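Local atomic coordinates of hydrolase, HD family (Bacillus thuringiensis serovar konkukian, PDB entry 3DJB), a protein that probably acts as a metal-dependent hydrolase of the HD superfamily, with a magnesium ion bound in its all-helical fold. Residues 170-181 and 193-204. The protein carries 3 engineered substitutions. Sequence-based numbering, arbitrary orientation.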
# COMPACT_ATOMS: atom_id res chain seq x y z
N LEU A 170 -8.42 0.20 3.85
CA LEU A 170 -9.03 0.68 2.61
C LEU A 170 -10.10 1.72 2.86
O LEU A 170 -10.27 2.64 2.06
CB LEU A 170 -9.64 -0.46 1.81
CG LEU A 170 -10.08 -0.04 0.42
CD1 LEU A 170 -8.99 -0.37 -0.55
CD2 LEU A 170 -11.34 -0.75 0.03
N ASN A 171 -10.82 1.58 3.96
CA ASN A 171 -11.88 2.53 4.27
C ASN A 171 -11.33 3.94 4.49
O ASN A 171 -11.92 4.92 4.05
CB ASN A 171 -12.68 2.05 5.48
CG ASN A 171 -13.62 0.90 5.14
OD1 ASN A 171 -14.01 0.12 6.02
ND2 ASN A 171 -14.00 0.79 3.87
N HIS A 172 -10.19 4.03 5.17
CA HIS A 172 -9.56 5.32 5.45
C HIS A 172 -9.56 6.21 4.19
O HIS A 172 -9.61 7.43 4.29
CB HIS A 172 -8.12 5.11 5.96
CG HIS A 172 -7.38 6.38 6.28
ND1 HIS A 172 -7.12 7.35 5.34
CD2 HIS A 172 -6.82 6.81 7.43
CE1 HIS A 172 -6.43 8.33 5.90
NE2 HIS A 172 -6.23 8.02 7.17
N PHE A 173 -9.51 5.60 3.01
CA PHE A 173 -9.50 6.39 1.80
C PHE A 173 -10.74 7.26 1.70
O PHE A 173 -10.64 8.50 1.71
CB PHE A 173 -9.35 5.49 0.58
CG PHE A 173 -8.01 4.81 0.50
CD1 PHE A 173 -7.91 3.43 0.59
CD2 PHE A 173 -6.84 5.56 0.39
CE1 PHE A 173 -6.67 2.82 0.58
CE2 PHE A 173 -5.60 4.95 0.38
CZ PHE A 173 -5.52 3.58 0.48
N TYR A 174 -11.90 6.63 1.63
CA TYR A 174 -13.16 7.37 1.55
C TYR A 174 -13.32 8.22 2.79
O TYR A 174 -13.78 9.36 2.72
CB TYR A 174 -14.34 6.40 1.47
CG TYR A 174 -14.29 5.50 0.28
CD1 TYR A 174 -14.22 6.02 -1.01
CD2 TYR A 174 -14.30 4.11 0.43
CE1 TYR A 174 -14.16 5.18 -2.12
CE2 TYR A 174 -14.25 3.27 -0.66
CZ TYR A 174 -14.17 3.81 -1.93
OH TYR A 174 -14.11 2.96 -3.01
N GLU A 175 -12.92 7.65 3.93
CA GLU A 175 -13.01 8.32 5.22
C GLU A 175 -12.52 9.76 5.21
O GLU A 175 -13.30 10.70 5.34
CB GLU A 175 -12.23 7.53 6.28
CG GLU A 175 -13.03 7.21 7.53
CD GLU A 175 -14.14 6.20 7.25
OE1 GLU A 175 -13.85 4.98 7.24
OE2 GLU A 175 -15.29 6.63 7.03
N LYS A 176 -11.21 9.94 5.05
CA LYS A 176 -10.65 11.27 5.07
C LYS A 176 -9.47 11.46 4.12
O LYS A 176 -8.45 12.01 4.52
CB LYS A 176 -10.22 11.63 6.51
CG LYS A 176 -11.36 11.61 7.55
CD LYS A 176 -10.92 12.09 8.94
CE LYS A 176 -9.90 11.16 9.58
NZ LYS A 176 -9.34 11.71 10.86
N LEU A 177 -9.62 11.02 2.87
CA LEU A 177 -8.55 11.18 1.89
C LEU A 177 -9.05 11.60 0.51
O LEU A 177 -8.57 12.57 -0.06
CB LEU A 177 -7.72 9.89 1.76
CG LEU A 177 -6.45 9.74 2.60
CD1 LEU A 177 -5.65 8.52 2.16
CD2 LEU A 177 -5.61 10.98 2.42
N LEU A 178 -10.02 10.87 -0.02
CA LEU A 178 -10.55 11.22 -1.33
C LEU A 178 -11.20 12.60 -1.30
O LEU A 178 -11.36 13.23 -2.34
CB LEU A 178 -11.57 10.17 -1.79
CG LEU A 178 -11.02 8.81 -2.21
CD1 LEU A 178 -12.14 7.94 -2.72
CD2 LEU A 178 -9.97 9.00 -3.30
N LYS A 179 -11.56 13.07 -0.11
CA LYS A 179 -12.20 14.37 0.03
C LYS A 179 -11.18 15.48 0.34
O LYS A 179 -11.54 16.52 0.90
CB LYS A 179 -13.25 14.33 1.14
CG LYS A 179 -12.69 14.12 2.54
CD LYS A 179 -13.79 14.05 3.60
CE LYS A 179 -14.64 12.79 3.44
NZ LYS A 179 -15.67 12.66 4.50
N LEU A 180 -9.92 15.26 -0.05
CA LEU A 180 -8.85 16.24 0.18
C LEU A 180 -8.58 17.10 -1.03
O LEU A 180 -8.03 18.18 -0.90
CB LEU A 180 -7.56 15.54 0.58
CG LEU A 180 -7.52 15.12 2.05
CD1 LEU A 180 -6.29 14.29 2.29
CD2 LEU A 180 -7.52 16.36 2.93
N LYS A 181 -8.96 16.60 -2.20
CA LYS A 181 -8.77 17.33 -3.45
C LYS A 181 -9.75 18.49 -3.57
O LYS A 181 -9.70 19.27 -4.51
CB LYS A 181 -8.91 16.39 -4.64
CG LYS A 181 -10.17 15.53 -4.62
CD LYS A 181 -11.37 16.18 -5.29
CE LYS A 181 -11.28 16.12 -6.81
NZ LYS A 181 -10.11 16.89 -7.32
N ALA A 193 -3.75 17.70 -7.71
CA ALA A 193 -4.67 16.97 -6.83
C ALA A 193 -5.67 16.09 -7.56
O ALA A 193 -5.95 14.97 -7.14
CB ALA A 193 -5.41 17.95 -5.95
N GLU A 194 -6.22 16.61 -8.66
CA GLU A 194 -7.15 15.85 -9.46
C GLU A 194 -6.44 14.64 -10.04
O GLU A 194 -6.97 13.55 -10.06
CB GLU A 194 -7.70 16.71 -10.59
CG GLU A 194 -9.12 17.18 -10.37
CD GLU A 194 -10.12 16.04 -10.40
OE1 GLU A 194 -11.28 16.26 -9.97
OE2 GLU A 194 -9.76 14.94 -10.87
N VAL A 195 -5.21 14.84 -10.51
CA VAL A 195 -4.47 13.74 -11.09
C VAL A 195 -4.17 12.73 -10.00
O VAL A 195 -4.35 11.53 -10.21
CB VAL A 195 -3.16 14.22 -11.75
CG1 VAL A 195 -2.76 13.25 -12.83
CG2 VAL A 195 -3.34 15.60 -12.34
N ARG A 196 -3.71 13.21 -8.85
CA ARG A 196 -3.38 12.33 -7.72
C ARG A 196 -4.63 11.58 -7.22
O ARG A 196 -4.59 10.36 -7.00
CB ARG A 196 -2.83 13.12 -6.52
CG ARG A 196 -1.37 13.57 -6.59
CD ARG A 196 -0.71 13.21 -5.27
NE ARG A 196 0.43 14.04 -4.93
CZ ARG A 196 1.44 14.31 -5.74
NH1 ARG A 196 1.45 13.82 -6.97
NH2 ARG A 196 2.45 15.05 -5.33
N HIS A 197 -5.71 12.35 -7.03
CA HIS A 197 -6.99 11.82 -6.55
C HIS A 197 -7.50 10.73 -7.48
O HIS A 197 -7.93 9.67 -7.03
CB HIS A 197 -8.03 12.95 -6.43
CG HIS A 197 -9.35 12.50 -5.89
ND1 HIS A 197 -10.46 12.31 -6.68
CD2 HIS A 197 -9.75 12.21 -4.62
CE1 HIS A 197 -11.48 11.92 -5.93
NE2 HIS A 197 -11.07 11.85 -4.68
N ARG A 198 -7.44 11.01 -8.77
CA ARG A 198 -7.89 10.08 -9.78
C ARG A 198 -7.21 8.73 -9.59
O ARG A 198 -7.89 7.70 -9.64
CB ARG A 198 -7.57 10.62 -11.17
CG ARG A 198 -8.34 9.98 -12.31
CD ARG A 198 -7.92 10.61 -13.62
NE ARG A 198 -7.79 12.06 -13.51
CZ ARG A 198 -8.77 12.89 -13.13
NH1 ARG A 198 -8.55 14.19 -13.05
NH2 ARG A 198 -9.98 12.41 -12.82
N TYR A 199 -5.90 8.74 -9.37
CA TYR A 199 -5.13 7.50 -9.20
C TYR A 199 -5.63 6.65 -8.03
O TYR A 199 -5.75 5.43 -8.16
CB TYR A 199 -3.62 7.80 -9.04
CG TYR A 199 -2.74 6.55 -9.14
CD1 TYR A 199 -2.01 6.10 -8.05
CD2 TYR A 199 -2.73 5.77 -10.30
CE1 TYR A 199 -1.31 4.89 -8.09
CE2 TYR A 199 -2.04 4.56 -10.36
CZ TYR A 199 -1.34 4.12 -9.26
OH TYR A 199 -0.73 2.88 -9.30
N MSE A 200 -5.92 7.28 -6.89
CA MSE A 200 -6.43 6.54 -5.75
C MSE A 200 -7.78 5.92 -6.12
O MSE A 200 -8.13 4.84 -5.64
CB MSE A 200 -6.57 7.47 -4.53
CG MSE A 200 -5.24 8.03 -4.02
SE MSE A 200 -5.34 9.08 -2.37
CE MSE A 200 -4.77 7.77 -1.05
N GLU A 201 -8.54 6.60 -6.98
CA GLU A 201 -9.84 6.09 -7.42
C GLU A 201 -9.66 4.82 -8.25
O GLU A 201 -10.20 3.76 -7.92
CB GLU A 201 -10.60 7.16 -8.23
CG GLU A 201 -10.96 8.41 -7.41
CD GLU A 201 -11.86 9.43 -8.12
OE1 GLU A 201 -11.45 10.00 -9.17
OE2 GLU A 201 -12.99 9.66 -7.61
N GLN A 202 -8.88 4.95 -9.33
CA GLN A 202 -8.59 3.84 -10.23
C GLN A 202 -7.94 2.70 -9.47
O GLN A 202 -8.19 1.53 -9.77
CB GLN A 202 -7.65 4.31 -11.34
CG GLN A 202 -8.18 5.51 -12.10
CD GLN A 202 -7.08 6.31 -12.78
OE1 GLN A 202 -7.31 7.41 -13.27
NE2 GLN A 202 -5.87 5.75 -12.80
N PHE A 203 -7.10 3.03 -8.49
CA PHE A 203 -6.44 2.00 -7.69
C PHE A 203 -7.50 1.16 -6.96
O PHE A 203 -7.57 -0.06 -7.16
CB PHE A 203 -5.50 2.65 -6.67
CG PHE A 203 -4.93 1.68 -5.67
CD1 PHE A 203 -5.65 1.33 -4.53
CD2 PHE A 203 -3.69 1.11 -5.87
CE1 PHE A 203 -5.13 0.43 -3.61
CE2 PHE A 203 -3.17 0.20 -4.96
CZ PHE A 203 -3.89 -0.14 -3.82
N ILE A 204 -8.32 1.81 -6.13
CA ILE A 204 -9.37 1.12 -5.38
C ILE A 204 -10.31 0.41 -6.37
O ILE A 204 -11.11 -0.44 -5.98
CB ILE A 204 -10.17 2.12 -4.48
CG1 ILE A 204 -9.22 2.79 -3.48
CG2 ILE A 204 -11.24 1.39 -3.69
CD1 ILE A 204 -9.92 3.67 -2.45
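Lys181 NZ meets Glu194 OE1 at 3.0 Å in a salt bridge whose hydrogen bond is weak. The other oxygen of this carboxylate, Glu194 OE2, pairs with Arg198 NH1, so Glu194 sits between two cations. Lys181 chi1 (50°) places CG over one face of the His197 ring, a CH-pi contact 3.5 Å from the ring centroid. The bends at chi2, chi3 and chi4 then turn NZ to Glu194. With CG opposite the backbone N (chi1 -178°), the His197 ring extends toward 170-181, and NE2 lies 2.7 Å from Leu178 O. Leu178 CB and CD2 lie against the NE2-CD2 side of the imidazole, and CD2 reaches on to Met200 CB. Farther along, selenomethionine Met200 puts CE at the edge of the Phe173 ring, 3.3 Å from CE2, and also against Leu177 CD1. Ile204 splits its branches: CD1 packs on Phe173 CB at 3.6 Å, while CG2 meets the end of Tyr174. Helix 171-176 and the 193-204 part of helix 187-211 run roughly antiparallel (142°). Phe173 also touches helix 129-142, and Phe203 packs on Tyr199 of the second subunit. The contact thus packs 170-181 on helix 187-211 through apolar side chains, with a charged network at one end, where Glu194 probably offsets Lys181 and Arg198.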